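PDB 3III: CocE/NonD family hydrolase from Staphylococcus aureus subsp. aureus COL, which is probably an alpha/beta-hydrolase of the CocE/NonD and X-Pro dipeptidyl-peptidase (S15) type, acting on ester or amide bonds. Local coordinates for residues Q36-E41 with N57-N62; T12-N17 with N24-D29. All blocks are in the same frame, centred on the assembly; numbering follows the deposited sequence.

Interaction 1: residues Q36-E41 with N57-N62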
loop_
_atom_site.group_PDB
_atom_site.type_symbol
_atom_site.label_atom_id
_atom_site.label_comp_id
_atom_site.label_asym_id
_atom_site.label_seq_id
_atom_site.Cartn_x
_atom_site.Cartn_y
_atom_site.Cartn_z
ATOM N N GLN A 36 -1.550 -24.176 21.536
ATOM C CA GLN A 36 -2.447 -23.311 22.315
ATOM C C GLN A 36 -3.914 -23.677 22.138
ATOM O O GLN A 36 -4.469 -23.559 21.042
ATOM C CB GLN A 36 -2.228 -21.855 21.887
ATOM C CG GLN A 36 -0.923 -21.293 22.383
ATOM C CD GLN A 36 -0.913 -21.036 23.853
ATOM O OE1 GLN A 36 -1.956 -20.753 24.417
ATOM N NE2 GLN A 36 0.257 -21.154 24.495
ATOM N N GLU A 37 -4.530 -24.091 23.231
ATOM C CA GLU A 37 -5.962 -24.392 23.313
ATOM C C GLU A 37 -6.813 -23.111 23.339
ATOM O O GLU A 37 -6.506 -22.161 24.016
ATOM C CB GLU A 37 -6.277 -25.149 24.626
ATOM C CG GLU A 37 -5.480 -26.387 24.912
ATOM C CD GLU A 37 -5.459 -26.804 26.427
ATOM O OE1 GLU A 37 -4.463 -26.484 27.174
ATOM O OE2 GLU A 37 -6.427 -27.484 26.845
HETATM N N MSE A 38 -7.901 -23.129 22.598
HETATM C CA MSE A 38 -8.810 -22.064 22.546
HETATM C C MSE A 38 -10.081 -22.606 21.945
HETATM O O MSE A 38 -10.123 -23.769 21.510
HETATM C CB MSE A 38 -8.251 -20.917 21.703
HETATM C CG MSE A 38 -8.093 -21.228 20.236
HETATM SE SE MSE A 38 -7.143 -19.685 19.378
HETATM C CE MSE A 38 -5.294 -19.927 20.215
ATOM N N ILE A 39 -11.087 -21.742 21.904
ATOM C CA ILE A 39 -12.336 -21.989 21.219
ATOM C C ILE A 39 -12.333 -21.334 19.848
ATOM O O ILE A 39 -11.888 -20.207 19.679
ATOM C CB ILE A 39 -13.514 -21.473 22.049
ATOM C CG1 ILE A 39 -13.746 -22.395 23.247
ATOM C CG2 ILE A 39 -14.762 -21.311 21.185
ATOM C CD1 ILE A 39 -14.779 -21.849 24.264
HETATM N N MSE A 40 -12.785 -22.067 18.837
HETATM C CA MSE A 40 -13.123 -21.491 17.551
HETATM C C MSE A 40 -14.605 -21.775 17.236
HETATM O O MSE A 40 -15.050 -22.959 17.180
HETATM C CB MSE A 40 -12.220 -22.065 16.458
HETATM C CG MSE A 40 -12.501 -21.451 15.080
HETATM SE SE MSE A 40 -11.807 -22.610 13.660
HETATM C CE MSE A 40 -12.185 -21.417 12.124
ATOM N N GLU A 41 -15.367 -20.707 17.066
ATOM C CA GLU A 41 -16.736 -20.791 16.573
ATOM C C GLU A 41 -16.637 -20.566 15.095
ATOM O O GLU A 41 -16.132 -19.534 14.635
ATOM C CB GLU A 41 -17.652 -19.725 17.222
ATOM C CG GLU A 41 -17.635 -19.765 18.717
ATOM C CD GLU A 41 -18.724 -18.896 19.406
ATOM O OE1 GLU A 41 -19.757 -18.554 18.770
ATOM O OE2 GLU A 41 -18.520 -18.606 20.605
ATOM N N ASN A 57 -15.700 -16.308 11.578
ATOM C CA ASN A 57 -15.155 -17.180 12.601
ATOM C C ASN A 57 -14.760 -16.341 13.802
ATOM O O ASN A 57 -14.284 -15.221 13.655
ATOM C CB ASN A 57 -13.891 -17.866 12.093
ATOM C CG ASN A 57 -14.139 -18.735 10.882
ATOM O OD1 ASN A 57 -15.188 -19.372 10.760
ATOM N ND2 ASN A 57 -13.135 -18.840 10.028
ATOM N N ILE A 58 -14.915 -16.911 14.985
ATOM C CA ILE A 58 -14.511 -16.277 16.221
ATOM C C ILE A 58 -13.525 -17.186 16.969
ATOM O O ILE A 58 -13.850 -18.313 17.305
ATOM C CB ILE A 58 -15.714 -16.079 17.179
ATOM C CG1 ILE A 58 -16.853 -15.257 16.546
ATOM C CG2 ILE A 58 -15.253 -15.452 18.530
ATOM C CD1 ILE A 58 -18.237 -15.366 17.324
ATOM N N PHE A 59 -12.324 -16.688 17.239
ATOM C CA PHE A 59 -11.362 -17.408 18.059
ATOM C C PHE A 59 -11.286 -16.688 19.384
ATOM O O PHE A 59 -11.053 -15.453 19.410
ATOM C CB PHE A 59 -9.990 -17.319 17.406
ATOM C CG PHE A 59 -9.885 -18.036 16.067
ATOM C CD1 PHE A 59 -9.439 -19.320 16.013
ATOM C CD2 PHE A 59 -10.265 -17.397 14.876
ATOM C CE1 PHE A 59 -9.344 -19.982 14.779
ATOM C CE2 PHE A 59 -10.167 -18.011 13.656
ATOM C CZ PHE A 59 -9.700 -19.307 13.594
ATOM N N ARG A 60 -11.479 -17.431 20.462
ATOM C CA ARG A 60 -11.507 -16.845 21.781
ATOM C C ARG A 60 -10.973 -17.756 22.862
ATOM O O ARG A 60 -10.950 -18.967 22.698
ATOM C CB ARG A 60 -12.909 -16.350 22.101
ATOM C CG ARG A 60 -14.000 -17.382 21.991
ATOM C CD ARG A 60 -15.389 -16.758 22.224
ATOM N NE ARG A 60 -16.411 -17.812 22.311
ATOM C CZ ARG A 60 -16.665 -18.517 23.410
ATOM N NH1 ARG A 60 -16.014 -18.301 24.534
ATOM N NH2 ARG A 60 -17.570 -19.482 23.379
ATOM N N PRO A 61 -10.525 -17.163 23.975
ATOM C CA PRO A 61 -10.046 -17.971 25.061
ATOM C C PRO A 61 -11.123 -18.919 25.587
ATOM O O PRO A 61 -12.323 -18.606 25.603
ATOM C CB PRO A 61 -9.633 -16.945 26.100
ATOM C CG PRO A 61 -9.414 -15.721 25.356
ATOM C CD PRO A 61 -10.422 -15.736 24.288
ATOM N N ASN A 62 -10.699 -20.136 25.906
ATOM C CA ASN A 62 -11.574 -21.113 26.502
ATOM C C ASN A 62 -11.741 -20.824 27.992
ATOM O O ASN A 62 -11.273 -21.588 28.847
ATOM C CB ASN A 62 -10.992 -22.537 26.275
ATOM C CG ASN A 62 -11.883 -23.602 26.781
ATOM O OD1 ASN A 62 -13.099 -23.389 26.898
ATOM N ND2 ASN A 62 -11.303 -24.763 27.126
HETATM O O HOH W 1 -7.766 -20.827 25.907
#
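Strands 36-47 and 53-60 pair here as the two arms of an antiparallel beta hairpin near one end of the mixed sheet of the alpha/beta-hydrolase fold. Backbone bonds come in two reciprocal sets, Ile39 with Arg60 and Glu41 with Ile58; between them Met40 and Phe59 form a non-hydrogen-bonded pair, their CA atoms 4.5 Å apart. The side chains of this central pair run side by side in the same direction. Met40 CG, anti to its backbone N (chi1 -178°), lies over the Phe59 ring, 3.9 Å from the ring centroid and displaced toward CE1. The chain continues extended, its selenium placed obliquely to the ring and its CE against the amide of Asn57, whose polar end is bound by Lys78 and Asp79. Met38, also selenomethionine, adds a second Met-aromatic contact, its SE 4.1 Å from Phe59 CD1. On the other face of the sheet, Ile39 covers one face of the Arg60 guanidinium with CG2 and CD1. Ile39 CD1 also meets Asn62 OD1 at 3.5 Å, and a water accepts from Asn62 N and donates to Glu37 O. Trp158 and Val119 pack on Arg60 from outside the hairpin. Arg60 grips Glu41 side-on through two nitrogens that share one carboxylate oxygen, with carboxylate and guanidinium planes 82° apart. Arg60 NE lies 2.8 Å and Arg60 NH2 3.1 Å from Glu41 OE2, which they reach on its anti side from opposite faces of the carboxylate plane.

Interaction 2: residues T12-N17 with N24-D29; sequences TVTHVN and NHIVVD
Thr14 and Val27 dock a loop onto strand 22-30, an edge strand of the mixed sheet of the alpha/beta-hydrolase fold, with the Thr14 side chain standing in for a backbone acceptor. The CB of each residue points toward the other segment. Thr14 OG1 sits anti to its own carbonyl carbon (chi1 -56°) and accepts a nearly straight hydrogen bond from Val27 N, 2.8 Å away (165° at the hydrogen). Thr14 N in turn donates to Val27 O, in the carbonyl plane and on a lone pair, so hydroxyl and amide of one threonine bind both polar backbone atoms of one valine. The Thr14 side chain crosses that of Ile26 at about a right angle; its CG2 approaches Ile26 CB and CG2, while OG1 lies 3.3 Å from Ile26 CA. Val27 turns CB and both its methyl groups to the carbonyl oxygen of Thr12, a residue whose side chain is about 5 Å from a bound nickel ion. Val13 and Asp29 also cross at about a right angle, with the closest approach at Asp29 CB; the Asp29 carboxylate hydrogen-bonds to Ser101. Here Val13 splits its branches: CG1 lies 3.6 Å from Val27 O, and CG2 reaches Asp29 CB at 3.9 Å.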
loop_
_atom_site.group_PDB
_atom_site.type_symbol
_atom_site.label_atom_id
_atom_site.label_comp_id
_atom_site.label_asym_id
_atom_site.label_seq_id
_atom_site.Cartn_x
_atom_site.Cartn_y
_atom_site.Cartn_z
ATOM N N THR A 12 -2.464 -32.421 20.614
ATOM C CA THR A 12 -2.266 -32.458 19.156
ATOM C C THR A 12 -2.923 -31.207 18.569
ATOM O O THR A 12 -3.981 -30.805 18.994
ATOM C CB THR A 12 -2.861 -33.759 18.486
ATOM O OG1 THR A 12 -2.234 -33.964 17.224
ATOM C CG2 THR A 12 -4.390 -33.692 18.228
ATOM N N VAL A 13 -2.265 -30.586 17.603
ATOM C CA VAL A 13 -2.810 -29.482 16.876
ATOM C C VAL A 13 -4.018 -29.920 16.027
ATOM O O VAL A 13 -3.965 -30.950 15.324
ATOM C CB VAL A 13 -1.714 -28.861 15.986
ATOM C CG1 VAL A 13 -2.306 -27.892 14.969
ATOM C CG2 VAL A 13 -0.588 -28.179 16.905
ATOM N N THR A 14 -5.067 -29.092 16.074
ATOM C CA THR A 14 -6.296 -29.307 15.304
ATOM C C THR A 14 -5.935 -29.077 13.845
ATOM O O THR A 14 -5.318 -28.070 13.479
ATOM C CB THR A 14 -7.402 -28.368 15.765
ATOM O OG1 THR A 14 -7.580 -28.573 17.169
ATOM C CG2 THR A 14 -8.729 -28.629 14.993
ATOM N N HIS A 15 -6.225 -30.080 13.048
ATOM C CA HIS A 15 -5.898 -30.068 11.635
ATOM C C HIS A 15 -7.123 -29.171 11.068
ATOM O O HIS A 15 -8.338 -29.483 11.255
ATOM C CB HIS A 15 -5.630 -31.575 11.079
ATOM C CG HIS A 15 -4.462 -32.421 11.715
ATOM N ND1 HIS A 15 -4.556 -33.800 11.869
ATOM C CD2 HIS A 15 -3.173 -32.157 12.079
ATOM C CE1 HIS A 15 -3.438 -34.325 12.381
ATOM N NE2 HIS A 15 -2.568 -33.365 12.513
ATOM N N VAL A 16 -6.815 -28.000 10.491
ATOM C CA VAL A 16 -7.836 -26.907 10.233
ATOM C C VAL A 16 -8.949 -27.233 9.217
ATOM O O VAL A 16 -10.111 -26.813 9.352
ATOM C CB VAL A 16 -7.180 -25.520 9.849
ATOM C CG1 VAL A 16 -6.223 -25.629 8.659
ATOM C CG2 VAL A 16 -8.276 -24.412 9.609
ATOM N N ASN A 17 -8.608 -28.016 8.218
ATOM C CA ASN A 17 -9.592 -28.482 7.267
ATOM C C ASN A 17 -10.608 -29.461 7.891
ATOM O O ASN A 17 -11.583 -29.825 7.253
ATOM C CB ASN A 17 -8.887 -29.088 6.020
ATOM C CG ASN A 17 -8.118 -28.029 5.191
ATOM O OD1 ASN A 17 -8.450 -26.844 5.224
ATOM N ND2 ASN A 17 -7.098 -28.462 4.443
ATOM N N ASN A 24 -16.160 -25.009 18.609
ATOM C CA ASN A 24 -15.143 -26.039 18.620
ATOM C C ASN A 24 -14.078 -25.703 19.664
ATOM O O ASN A 24 -13.713 -24.529 19.834
ATOM C CB ASN A 24 -14.447 -26.098 17.254
ATOM C CG ASN A 24 -15.400 -26.443 16.143
ATOM O OD1 ASN A 24 -15.741 -27.607 16.003
ATOM N ND2 ASN A 24 -15.813 -25.451 15.331
ATOM N N HIS A 25 -13.592 -26.729 20.355
ATOM C CA HIS A 25 -12.374 -26.585 21.132
ATOM C C HIS A 25 -11.252 -27.066 20.286
ATOM O O HIS A 25 -11.262 -28.210 19.853
ATOM C CB HIS A 25 -12.468 -27.361 22.407
ATOM C CG HIS A 25 -13.485 -26.809 23.338
ATOM N ND1 HIS A 25 -13.168 -25.940 24.357
ATOM C CD2 HIS A 25 -14.829 -26.987 23.393
ATOM C CE1 HIS A 25 -14.270 -25.613 25.016
ATOM N NE2 HIS A 25 -15.290 -26.238 24.454
ATOM N N ILE A 26 -10.312 -26.182 19.989
ATOM C CA ILE A 26 -9.235 -26.496 19.088
ATOM C C ILE A 26 -7.893 -26.239 19.767
ATOM O O ILE A 26 -7.839 -25.622 20.832
ATOM C CB ILE A 26 -9.360 -25.675 17.786
ATOM C CG1 ILE A 26 -9.051 -24.215 18.050
ATOM C CG2 ILE A 26 -10.782 -25.850 17.206
ATOM C CD1 ILE A 26 -8.676 -23.389 16.799
ATOM N N VAL A 27 -6.839 -26.744 19.139
ATOM C CA VAL A 27 -5.455 -26.507 19.552
ATOM C C VAL A 27 -4.736 -25.908 18.321
ATOM O O VAL A 27 -4.688 -26.548 17.262
ATOM C CB VAL A 27 -4.778 -27.822 20.022
ATOM C CG1 VAL A 27 -3.313 -27.648 20.356
ATOM C CG2 VAL A 27 -5.537 -28.450 21.232
ATOM N N VAL A 28 -4.126 -24.744 18.502
ATOM C CA VAL A 28 -3.528 -23.938 17.417
ATOM C C VAL A 28 -2.023 -24.132 17.476
ATOM O O VAL A 28 -1.451 -24.156 18.553
ATOM C CB VAL A 28 -3.916 -22.401 17.547
ATOM C CG1 VAL A 28 -3.096 -21.482 16.533
ATOM C CG2 VAL A 28 -5.408 -22.213 17.359
ATOM N N ASP A 29 -1.405 -24.247 16.304
ATOM C CA ASP A 29 0.049 -24.311 16.177
ATOM C C ASP A 29 0.593 -22.879 16.219
ATOM O O ASP A 29 0.909 -22.290 15.205
ATOM C CB ASP A 29 0.466 -25.018 14.887
ATOM C CG ASP A 29 -0.288 -24.488 13.626
ATOM O OD1 ASP A 29 -1.461 -24.076 13.652
ATOM O OD2 ASP A 29 0.318 -24.436 12.606
#

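Strand 22-30 ties the two contacts together: interaction 2 covers its outer edge with a loop, and its inner edge pairs with strand 36-47, one arm of the hairpin in interaction 1. The bonds Met40 O to Asn24 N and Gln36 O to Val28 N, both probable, carry the sheet from one to the other, and Asn62 packs on His25. Interaction 1 is largely buried and more extensive, combining regular strand pairing with aromatic and selenium packing on one face and a salt bridge on the other. Interaction 2 is smaller and only partly buried; without a second strand, it relies on two hydrogen bonds, one to a threonine hydroxyl and one between backbone atoms, and on aliphatic contacts.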